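Local coordinates for protein flavoenzyme PA4991 (Pseudomonas aeruginosa PAO1, PDB 5EZ7) that binds one FAD per subunit and probably acts as an FAD-dependent oxidoreductase on a physiological substrate that is not yet known, at residues 327-340 / 349-361. Residues are numbered along the deposited sequence; the frame is centred on the assembly and turned at random.
Sequences RPDNAFLAEQGRLL and LAPDFADRVCARL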
ATOM      1  N   ARG A 327       1.528   0.455  18.770  1.00 61.57           N
ATOM      2  CA  ARG A 327       2.965   0.192  18.720  1.00 63.88           C
ATOM      3  C   ARG A 327       3.462   0.749  17.384  1.00 62.52           C
ATOM      4  O   ARG A 327       2.949   0.356  16.336  1.00 62.27           O
ATOM      5  CB  ARG A 327       3.218  -1.312  18.790  1.00 65.37           C
ATOM      6  CG  ARG A 327       3.026  -1.888  20.173  1.00 65.90           C
ATOM      7  CD  ARG A 327       3.355  -3.356  20.202  1.00 66.79           C
ATOM      8  NE  ARG A 327       3.457  -3.813  21.584  1.00 71.11           N
ATOM      9  CZ  ARG A 327       4.015  -4.962  21.982  1.00 72.52           C
ATOM     10  NH1 ARG A 327       4.521  -5.826  21.099  1.00 72.73           N
ATOM     11  NH2 ARG A 327       4.054  -5.260  23.281  1.00 73.99           N
ATOM     12  N   PRO A 328       4.432   1.674  17.395  1.00 61.76           N
ATOM     13  CA  PRO A 328       4.793   2.375  16.157  1.00 58.00           C
ATOM     14  C   PRO A 328       5.107   1.594  14.848  1.00 56.41           C
ATOM     15  O   PRO A 328       4.350   1.747  13.866  1.00 55.03           O
ATOM     16  CB  PRO A 328       5.961   3.250  16.599  1.00 60.46           C
ATOM     17  CG  PRO A 328       5.563   3.642  17.977  1.00 63.51           C
ATOM     18  CD  PRO A 328       4.941   2.399  18.578  1.00 64.95           C
ATOM     19  N   ASP A 329       6.164   0.781  14.761  1.00 55.36           N
ATOM     20  CA  ASP A 329       6.473   0.156  13.422  1.00 51.97           C
ATOM     21  C   ASP A 329       5.662  -1.128  13.216  1.00 45.67           C
ATOM     22  O   ASP A 329       6.210  -2.174  12.871  1.00 42.04           O
ATOM     23  CB  ASP A 329       7.972  -0.156  13.260  1.00 56.64           C
ATOM     24  CG  ASP A 329       8.884   1.076  13.446  1.00 59.64           C
ATOM     25  OD1 ASP A 329       8.562   2.151  12.913  1.00 58.67           O
ATOM     26  OD2 ASP A 329       9.956   0.951  14.104  1.00 64.93           O
ATOM     27  N   ASN A 330       4.352  -1.031  13.464  1.00 42.87           N
ATOM     28  CA  ASN A 330       3.406  -2.181  13.438  1.00 40.47           C
ATOM     29  C   ASN A 330       2.124  -1.778  12.762  1.00 36.95           C
ATOM     30  O   ASN A 330       1.774  -0.586  12.711  1.00 37.07           O
ATOM     31  CB  ASN A 330       3.044  -2.670  14.836  1.00 41.85           C
ATOM     32  CG  ASN A 330       4.235  -3.183  15.605  1.00 44.32           C
ATOM     33  OD1 ASN A 330       4.476  -4.389  15.649  1.00 44.27           O
ATOM     34  ND2 ASN A 330       4.994  -2.272  16.212  1.00 45.09           N
ATOM     35  N   ALA A 331       1.424  -2.768  12.225  1.00 33.73           N
ATOM     36  CA  ALA A 331       0.079  -2.556  11.766  1.00 31.24           C
ATOM     37  C   ALA A 331      -0.743  -2.253  13.002  1.00 30.78           C
ATOM     38  O   ALA A 331      -0.326  -2.571  14.106  1.00 30.20           O
ATOM     39  CB  ALA A 331      -0.446  -3.812  11.080  1.00 31.18           C
ATOM     40  N   PHE A 332      -1.878  -1.594  12.813  1.00 30.01           N
ATOM     41  CA  PHE A 332      -2.835  -1.334  13.901  1.00 30.34           C
ATOM     42  C   PHE A 332      -4.165  -2.110  13.658  1.00 29.62           C
ATOM     43  O   PHE A 332      -4.738  -2.092  12.540  1.00 28.00           O
ATOM     44  CB  PHE A 332      -3.089   0.177  14.013  1.00 30.23           C
ATOM     45  CG  PHE A 332      -4.165   0.538  14.998  1.00 31.12           C
ATOM     46  CD1 PHE A 332      -5.508   0.525  14.630  1.00 29.86           C
ATOM     47  CD2 PHE A 332      -3.847   0.825  16.325  1.00 32.97           C
ATOM     48  CE1 PHE A 332      -6.478   0.825  15.565  1.00 30.83           C
ATOM     49  CE2 PHE A 332      -4.836   1.093  17.263  1.00 33.32           C
ATOM     50  CZ  PHE A 332      -6.144   1.113  16.879  1.00 31.88           C
ATOM     51  N   LEU A 333      -4.657  -2.759  14.701  1.00 30.61           N
ATOM     52  CA  LEU A 333      -5.949  -3.413  14.672  1.00 30.98           C
ATOM     53  C   LEU A 333      -6.708  -3.181  15.950  1.00 32.33           C
ATOM     54  O   LEU A 333      -6.129  -3.213  17.013  1.00 33.27           O
ATOM     55  CB  LEU A 333      -5.768  -4.906  14.479  1.00 31.63           C
ATOM     56  CG  LEU A 333      -7.024  -5.765  14.258  1.00 31.40           C
ATOM     57  CD1 LEU A 333      -7.834  -5.351  13.067  1.00 30.58           C
ATOM     58  CD2 LEU A 333      -6.582  -7.196  14.064  1.00 32.15           C
ATOM     59  N   ALA A 334      -8.011  -2.964  15.820  1.00 32.43           N
ATOM     60  CA  ALA A 334      -8.930  -2.894  16.929  1.00 33.96           C
ATOM     61  C   ALA A 334     -10.193  -3.718  16.647  1.00 35.83           C
ATOM     62  O   ALA A 334     -10.489  -4.056  15.491  1.00 35.88           O
ATOM     63  CB  ALA A 334      -9.313  -1.462  17.143  1.00 34.04           C
ATOM     64  N   GLU A 335     -10.965  -3.987  17.693  1.00 38.98           N
ATOM     65  CA  GLU A 335     -12.233  -4.675  17.560  1.00 40.90           C
ATOM     66  C   GLU A 335     -13.309  -4.199  18.486  1.00 40.01           C
ATOM     67  O   GLU A 335     -13.026  -3.751  19.525  1.00 40.54           O
ATOM     68  CB  GLU A 335     -12.061  -6.165  17.810  1.00 43.75           C
ATOM     69  CG  GLU A 335     -11.097  -6.489  18.916  1.00 46.55           C
ATOM     70  CD  GLU A 335     -10.999  -7.980  19.168  1.00 50.30           C
ATOM     71  OE1 GLU A 335     -12.002  -8.738  19.026  1.00 51.92           O
ATOM     72  OE2 GLU A 335      -9.895  -8.399  19.538  1.00 52.91           O
ATOM     73  N   GLN A 336     -14.553  -4.328  18.052  1.00 39.95           N
ATOM     74  CA  GLN A 336     -15.737  -4.173  18.864  1.00 41.06           C
ATOM     75  C   GLN A 336     -16.695  -5.318  18.425  1.00 40.35           C
ATOM     76  O   GLN A 336     -17.160  -5.361  17.291  1.00 39.29           O
ATOM     77  CB  GLN A 336     -16.314  -2.765  18.664  1.00 42.81           C
ATOM     78  CG  GLN A 336     -17.712  -2.515  19.250  1.00 45.96           C
ATOM     79  CD  GLN A 336     -17.728  -2.219  20.758  1.00 49.33           C
ATOM     80  OE1 GLN A 336     -17.225  -1.191  21.181  1.00 52.13           O
ATOM     81  NE2 GLN A 336     -18.343  -3.107  21.567  1.00 50.15           N
ATOM     82  N   GLY A 337     -16.937  -6.272  19.315  1.00 40.53           N
ATOM     83  CA  GLY A 337     -17.770  -7.407  19.002  1.00 40.23           C
ATOM     84  C   GLY A 337     -17.151  -8.175  17.839  1.00 38.78           C
ATOM     85  O   GLY A 337     -15.983  -8.518  17.878  1.00 37.95           O
ATOM     86  N   ARG A 338     -17.920  -8.361  16.774  1.00 36.83           N
ATOM     87  CA  ARG A 338     -17.458  -9.130  15.617  1.00 35.63           C
ATOM     88  C   ARG A 338     -16.793  -8.263  14.531  1.00 32.55           C
ATOM     89  O   ARG A 338     -16.548  -8.734  13.417  1.00 28.40           O
ATOM     90  CB  ARG A 338     -18.638  -9.883  15.026  1.00 36.62           C
ATOM     91  CG  ARG A 338     -19.631 -10.278  16.090  1.00 39.63           C
ATOM     92  CD  ARG A 338     -20.235 -11.610  15.889  1.00 40.98           C
ATOM     93  NE  ARG A 338     -20.777 -11.793  14.559  1.00 41.74           N
ATOM     94  CZ  ARG A 338     -21.366 -12.915  14.178  1.00 42.91           C
ATOM     95  NH1 ARG A 338     -21.485 -13.911  15.069  1.00 46.07           N
ATOM     96  NH2 ARG A 338     -21.823 -13.058  12.928  1.00 40.11           N
ATOM     97  N   LEU A 339     -16.539  -7.001  14.876  1.00 32.14           N
ATOM     98  CA  LEU A 339     -15.987  -6.039  13.951  1.00 31.82           C
ATOM     99  C   LEU A 339     -14.519  -5.901  14.241  1.00 31.32           C
ATOM    100  O   LEU A 339     -14.108  -5.777  15.406  1.00 32.43           O
ATOM    101  CB  LEU A 339     -16.658  -4.697  14.097  1.00 32.56           C
ATOM    102  CG  LEU A 339     -16.124  -3.642  13.131  1.00 32.56           C
ATOM    103  CD1 LEU A 339     -16.676  -3.858  11.727  1.00 31.45           C
ATOM    104  CD2 LEU A 339     -16.488  -2.254  13.660  1.00 34.32           C
ATOM    105  N   LEU A 340     -13.734  -5.970  13.175  1.00 30.39           N
ATOM    106  CA  LEU A 340     -12.292  -5.798  13.248  1.00 30.24           C
ATOM    107  C   LEU A 340     -12.000  -4.690  12.290  1.00 29.07           C
ATOM    108  O   LEU A 340     -12.606  -4.618  11.264  1.00 29.02           O
ATOM    109  CB  LEU A 340     -11.561  -7.073  12.836  1.00 30.68           C
ATOM    110  CG  LEU A 340     -11.645  -8.220  13.856  1.00 32.38           C
ATOM    111  CD1 LEU A 340     -11.400  -9.557  13.208  1.00 33.01           C
ATOM    112  CD2 LEU A 340     -10.651  -8.066  14.992  1.00 33.47           C
ATOM    113  N   LEU A 349       3.944  -3.382   5.742  1.00 28.62           N
ATOM    114  CA  LEU A 349       3.388  -4.016   6.945  1.00 28.44           C
ATOM    115  C   LEU A 349       2.016  -4.692   6.719  1.00 27.49           C
ATOM    116  O   LEU A 349       1.337  -5.089   7.672  1.00 26.48           O
ATOM    117  CB  LEU A 349       3.285  -2.939   8.051  1.00 28.63           C
ATOM    118  CG  LEU A 349       4.575  -2.523   8.772  1.00 30.08           C
ATOM    119  CD1 LEU A 349       4.351  -1.287   9.655  1.00 30.59           C
ATOM    120  CD2 LEU A 349       5.072  -3.632   9.658  1.00 31.13           C
ATOM    121  N   ALA A 350       1.601  -4.822   5.468  1.00 26.90           N
ATOM    122  CA  ALA A 350       0.353  -5.512   5.184  1.00 27.49           C
ATOM    123  C   ALA A 350       0.372  -6.949   5.689  1.00 28.78           C
ATOM    124  O   ALA A 350      -0.624  -7.394   6.215  1.00 29.11           O
ATOM    125  CB  ALA A 350       0.020  -5.485   3.717  1.00 26.99           C
ATOM    126  N   PRO A 351       1.508  -7.666   5.577  1.00 29.89           N
ATOM    127  CA  PRO A 351       1.520  -9.010   6.157  1.00 30.96           C
ATOM    128  C   PRO A 351       1.404  -9.064   7.713  1.00 31.68           C
ATOM    129  O   PRO A 351       1.017 -10.095   8.267  1.00 33.69           O
ATOM    130  CB  PRO A 351       2.870  -9.593   5.685  1.00 31.81           C
ATOM    131  CG  PRO A 351       3.402  -8.655   4.659  1.00 31.10           C
ATOM    132  CD  PRO A 351       2.802  -7.329   4.964  1.00 30.18           C
ATOM    133  N   ASP A 352       1.780  -7.988   8.394  1.00 31.04           N
ATOM    134  CA  ASP A 352       1.639  -7.877   9.841  1.00 30.81           C
ATOM    135  C   ASP A 352       0.168  -7.609  10.177  1.00 29.26           C
ATOM    136  O   ASP A 352      -0.348  -8.096  11.185  1.00 29.60           O
ATOM    137  CB  ASP A 352       2.574  -6.779  10.406  1.00 30.87           C
ATOM    138  CG  ASP A 352       2.540  -6.709  11.927  1.00 32.70           C
ATOM    139  OD1 ASP A 352       2.995  -7.690  12.573  1.00 35.17           O
ATOM    140  OD2 ASP A 352       2.036  -5.698  12.494  1.00 32.46           O
ATOM    141  N   PHE A 353      -0.509  -6.860   9.319  1.00 27.93           N
ATOM    142  CA  PHE A 353      -1.953  -6.604   9.484  1.00 28.04           C
ATOM    143  C   PHE A 353      -2.730  -7.905   9.389  1.00 28.77           C
ATOM    144  O   PHE A 353      -3.503  -8.208  10.294  1.00 30.77           O
ATOM    145  CB  PHE A 353      -2.463  -5.565   8.482  1.00 26.87           C
ATOM    146  CG  PHE A 353      -3.946  -5.312   8.550  1.00 26.62           C
ATOM    147  CD1 PHE A 353      -4.487  -4.494   9.542  1.00 27.60           C
ATOM    148  CD2 PHE A 353      -4.804  -5.865   7.617  1.00 25.58           C
ATOM    149  CE1 PHE A 353      -5.846  -4.247   9.610  1.00 26.87           C
ATOM    150  CE2 PHE A 353      -6.174  -5.615   7.673  1.00 25.39           C
ATOM    151  CZ  PHE A 353      -6.692  -4.820   8.676  1.00 26.29           C
ATOM    152  N   ALA A 354      -2.482  -8.681   8.330  1.00 28.26           N
ATOM    153  CA  ALA A 354      -2.970 -10.048   8.225  1.00 29.31           C
ATOM    154  C   ALA A 354      -2.678 -10.917   9.465  1.00 30.86           C
ATOM    155  O   ALA A 354      -3.584 -11.520   9.992  1.00 30.36           O
ATOM    156  CB  ALA A 354      -2.476 -10.715   6.945  1.00 28.94           C
ATOM    157  N   ASP A 355      -1.435 -10.971   9.927  1.00 34.64           N
ATOM    158  CA  ASP A 355      -1.080 -11.746  11.166  1.00 37.58           C
ATOM    159  C   ASP A 355      -1.919 -11.336  12.363  1.00 36.80           C
ATOM    160  O   ASP A 355      -2.316 -12.197  13.134  1.00 37.59           O
ATOM    161  CB  ASP A 355       0.379 -11.553  11.595  1.00 40.37           C
ATOM    162  CG  ASP A 355       1.390 -12.107  10.593  1.00 42.99           C
ATOM    163  OD1 ASP A 355       1.069 -13.058   9.848  1.00 44.34           O
ATOM    164  OD2 ASP A 355       2.535 -11.576  10.548  1.00 45.31           O
ATOM    165  N   ARG A 356      -2.179 -10.031  12.512  1.00 36.36           N
ATOM    166  CA  ARG A 356      -2.906  -9.531  13.667  1.00 37.45           C
ATOM    167  C   ARG A 356      -4.353  -9.954  13.592  1.00 35.49           C
ATOM    168  O   ARG A 356      -4.921 -10.347  14.614  1.00 34.93           O
ATOM    169  CB  ARG A 356      -2.736  -8.032  13.870  1.00 40.56           C
ATOM    170  CG  ARG A 356      -1.472  -7.706  14.653  1.00 46.50           C
ATOM    171  CD  ARG A 356      -0.803  -6.426  14.187  1.00 51.27           C
ATOM    172  NE  ARG A 356       0.451  -6.167  14.919  1.00 58.71           N
ATOM    173  CZ  ARG A 356       0.539  -5.549  16.107  1.00 65.54           C
ATOM    174  NH1 ARG A 356      -0.557  -5.096  16.723  1.00 68.75           N
ATOM    175  NH2 ARG A 356       1.729  -5.375  16.700  1.00 66.71           N
ATOM    176  N   VAL A 357      -4.925  -9.939  12.387  1.00 32.59           N
ATOM    177  CA  VAL A 357      -6.269 -10.436  12.194  1.00 31.10           C
ATOM    178  C   VAL A 357      -6.329 -11.956  12.442  1.00 32.51           C
ATOM    179  O   VAL A 357      -7.246 -12.430  13.142  1.00 30.86           O
ATOM    180  CB  VAL A 357      -6.829 -10.074  10.810  1.00 29.26           C
ATOM    181  CG1 VAL A 357      -8.124 -10.812  10.521  1.00 28.30           C
ATOM    182  CG2 VAL A 357      -7.055  -8.564  10.688  1.00 28.63           C
ATOM    183  N   CYS A 358      -5.377 -12.704  11.872  1.00 33.29           N
ATOM    184  CA  CYS A 358      -5.390 -14.177  11.987  1.00 35.65           C
ATOM    185  C   CYS A 358      -5.203 -14.635  13.445  1.00 36.22           C
ATOM    186  O   CYS A 358      -5.852 -15.588  13.864  1.00 36.10           O
ATOM    187  CB  CYS A 358      -4.357 -14.848  11.066  1.00 37.59           C
ATOM    188  SG  CYS A 358      -4.802 -14.713   9.315  1.00 41.50           S
ATOM    189  N   ALA A 359      -4.385 -13.924  14.222  1.00 35.54           N
ATOM    190  CA  ALA A 359      -4.236 -14.238  15.648  1.00 36.62           C
ATOM    191  C   ALA A 359      -5.499 -13.950  16.470  1.00 36.50           C
ATOM    192  O   ALA A 359      -5.723 -14.602  17.468  1.00 37.77           O
ATOM    193  CB  ALA A 359      -3.037 -13.515  16.254  1.00 37.19           C
ATOM    194  N   ARG A 360      -6.302 -12.966  16.082  1.00 35.89           N
ATOM    195  CA  ARG A 360      -7.603 -12.763  16.727  1.00 36.60           C
ATOM    196  C   ARG A 360      -8.540 -13.889  16.430  1.00 35.28           C
ATOM    197  O   ARG A 360      -9.263 -14.309  17.299  1.00 35.60           O
ATOM    198  CB  ARG A 360      -8.263 -11.476  16.266  1.00 36.47           C
ATOM    199  CG  ARG A 360      -7.543 -10.268  16.808  1.00 39.33           C
ATOM    200  CD  ARG A 360      -8.103  -9.763  18.126  1.00 41.65           C
ATOM    201  NE  ARG A 360      -7.701 -10.554  19.292  1.00 46.06           N
ATOM    202  CZ  ARG A 360      -8.511 -11.220  20.137  1.00 49.72           C
ATOM    203  NH1 ARG A 360      -9.849 -11.248  19.999  1.00 50.55           N
ATOM    204  NH2 ARG A 360      -7.963 -11.881  21.155  1.00 51.49           N
ATOM    205  N   LEU A 361      -8.540 -14.339  15.180  1.00 34.81           N
ATOM    206  CA  LEU A 361      -9.400 -15.421  14.739  1.00 35.42           C
ATOM    207  C   LEU A 361      -8.986 -16.701  15.436  1.00 37.93           C
ATOM    208  O   LEU A 361      -9.821 -17.419  15.951  1.00 38.19           O
ATOM    209  CB  LEU A 361      -9.312 -15.629  13.238  1.00 33.85           C
ATOM    210  CG  LEU A 361      -9.713 -14.458  12.345  1.00 33.00           C
ATOM    211  CD1 LEU A 361      -9.492 -14.818  10.878  1.00 32.13           C
ATOM    212  CD2 LEU A 361     -11.163 -14.078  12.588  1.00 33.55           C
TER
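L349, at the N-cap position of helix 350-361, lays its two methyls against the backbone of D329 and N330, CD2 coming 3.7 Å from D329 O. One turn on, the side chain of D352 holds the backbone of the loop. Its OD2 accepts the A331 N-H (3.0 Å, N-H...O 156°) through the anti lone pair, and the same oxygen forms a salt bridge with NE of R356, so one oxygen serves a loop amide and a helix guanidinium. F353 sets CB 3.7 Å from A331 CB; with CG anti to the backbone N (chi1 177°), the ring turns its edge to F332 O, which lies in the ring plane; its side chain reaches close to A18 of the FAD site. R356 then bends at chi2 (144°) and runs back along the helix, bringing one guanidinium face beneath A331 O, while NH2 makes a weak hydrogen bond to N330 OD1 (3.1 Å). Its CB also borders L333, whose CD2 rests over the peptide joining R356 to V357, 3.6 Å from R356 C, and meets V357 CG2 at 3.7 Å. V357 touches L340 more loosely and also L22 of helix 17-28. Last comes R360, folded twice along its chain toward the carboxylate of E335. This salt bridge is less certain, because E335 OE2 is crowded in the model; D364 and E363 also pair with the guanidinium. Strand 332-336 is an edge strand of the Rossmann-type sheet, antiparallel to strand 339-343, which leads into the helix. The chemistry is graded: a buried carboxylate gripping a backbone N-H, beside the packing of L349 and A331, joins the end nearer the FAD, aliphatic groups fill the middle, and the far end carries a more exposed ion pair of uncertain geometry.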